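Side-chain contact in regulating synaptic membrane exocytosis protein 2 (Rattus norvegicus, PDB 2CJS), which probably acts as a Rab3-interacting scaffold in regulated exocytosis at the synapse, and carries a zinc finger that binds two zinc ions: residues Lys34-Ala37 and Arg38-Gly41. Sequence-based numbering, arbitrary orientation.
Sequences KFCA and RCGG. With ZN (zinc ion), chain L; EDO (1,2-ethanediol), chain O.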
loop_
_atom_site.group_PDB
_atom_site.type_symbol
_atom_site.label_atom_id
_atom_site.label_comp_id
_atom_site.label_asym_id
_atom_site.label_seq_id
_atom_site.Cartn_x
_atom_site.Cartn_y
_atom_site.Cartn_z
ATOM N N LYS C 34 11.234 13.785 -6.130
ATOM C CA LYS C 34 10.352 12.768 -5.512
ATOM C C LYS C 34 8.907 13.015 -5.955
ATOM O O LYS C 34 8.428 14.141 -5.880
ATOM C CB LYS C 34 10.469 12.782 -3.975
ATOM C CG LYS C 34 9.803 11.551 -3.341
ATOM C CD LYS C 34 9.943 11.572 -1.797
ATOM C CE LYS C 34 11.383 11.367 -1.450
ATOM N NZ LYS C 34 11.484 11.584 0.039
ATOM N N PHE C 35 8.253 11.968 -6.476
ATOM C CA PHE C 35 6.958 12.154 -7.027
ATOM C C PHE C 35 5.966 11.124 -6.518
ATOM O O PHE C 35 6.338 10.006 -6.109
ATOM C CB PHE C 35 7.011 12.151 -8.588
ATOM C CG PHE C 35 7.438 10.843 -9.203
ATOM C CD1 PHE C 35 6.481 9.803 -9.426
ATOM C CD2 PHE C 35 8.772 10.644 -9.585
ATOM C CE1 PHE C 35 6.821 8.572 -10.059
ATOM C CE2 PHE C 35 9.156 9.401 -10.174
ATOM C CZ PHE C 35 8.203 8.369 -10.438
ATOM N N CYS C 36 4.689 11.507 -6.600
ATOM C CA CYS C 36 3.552 10.628 -6.190
ATOM C C CYS C 36 3.015 9.832 -7.382
ATOM O O CYS C 36 3.448 10.036 -8.549
ATOM C CB CYS C 36 2.433 11.483 -5.516
ATOM S SG CYS C 36 1.339 12.270 -6.749
ATOM N N ALA C 37 2.103 8.890 -7.107
ATOM C CA ALA C 37 1.586 7.939 -8.142
ATOM C C ALA C 37 0.904 8.611 -9.314
ATOM O O ALA C 37 0.740 7.993 -10.370
ATOM C CB ALA C 37 0.647 6.835 -7.516
ATOM N N ARG C 38 0.463 9.855 -9.144
ATOM C CA ARG C 38 -0.193 10.546 -10.280
ATOM C C ARG C 38 0.815 11.184 -11.205
ATOM O O ARG C 38 0.446 11.663 -12.294
ATOM C CB ARG C 38 -1.098 11.684 -9.791
ATOM C CG ARG C 38 -2.384 11.208 -9.210
ATOM C CD ARG C 38 -3.151 12.415 -8.626
ATOM N NE ARG C 38 -4.517 12.037 -8.226
ATOM C CZ ARG C 38 -5.418 12.900 -7.754
ATOM N NH1 ARG C 38 -5.079 14.183 -7.599
ATOM N NH2 ARG C 38 -6.646 12.495 -7.428
ATOM N N CYS C 39 2.087 11.224 -10.799
ATOM C CA CYS C 39 3.000 12.196 -11.393
ATOM C C CYS C 39 4.229 11.558 -12.019
ATOM O O CYS C 39 5.220 12.277 -12.326
ATOM C CB CYS C 39 3.417 13.189 -10.302
ATOM S SG CYS C 39 2.056 14.328 -9.868
ATOM N N GLY C 40 4.187 10.255 -12.250
ATOM C CA GLY C 40 5.321 9.621 -12.950
ATOM C C GLY C 40 5.038 8.122 -12.998
ATOM O O GLY C 40 3.921 7.690 -12.647
ATOM N N GLY C 41 5.974 7.322 -13.512
ATOM C CA GLY C 41 5.677 5.868 -13.600
ATOM C C GLY C 41 6.975 5.106 -13.481
ATOM O O GLY C 41 7.992 5.659 -13.107
HETATM ZN ZN ZN L . 2.171 14.351 -7.548
HETATM C C1 EDO O . 9.564 11.141 3.448
HETATM O O1 EDO O . 10.242 10.049 4.142
HETATM C C2 EDO O . 8.913 10.812 2.088
HETATM O O2 EDO O . 9.522 9.705 1.425
HETATM O O HOH W 1 2.415 5.989 -11.209
#
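Cys36 and Cys39 grip one zinc ion from the two ends of a type I beta turn, the second CxxC half of a four-cysteine site in the RIM2-alpha zinc finger. Cys36 SG lies 2.4 Å from the zinc and Cys39 SG 2.3 Å. Cys12 and Cys15 complete the site. The two torsions differ: Cys36 SG sits between its backbone N and carbonyl carbon (chi1 83°), whereas Cys39 SG is anti to its carbonyl carbon (chi1 -73°). Together they bring the sulfurs to 3.8 Å from each other, Cys36 SG to Cys39 SG, both bound to the same metal at a near-tetrahedral angle.

The backbone holds this loop in shape. Cys39 N donates to Cys36 O at 2.9 Å and closes the turn. Arg38 N points at Cys36 SG, an N-H to sulfur bond of 3.5 Å that would probably temper the charge of the thiolate. The extended Arg38 side chain leads away, and its NE forms a salt bridge with an acidic side chain of the chain of another protein.

Next to the turn, the buried Phe35 ring lies obliquely against the backbone of Cys39 to Gly41. Phe35 CB also meets Cys39 CB, at 4.1 Å. Trp52 and Cys54 of strand 49-54 touch the same side chain, which thus links the zinc loop to the hairpin begun by strand 40-45. A water donates to both Ala37 O and Gly40 O and bridges the turn to that strand. Phe35 CE1 reaches 3.4 Å from Gly40 CA.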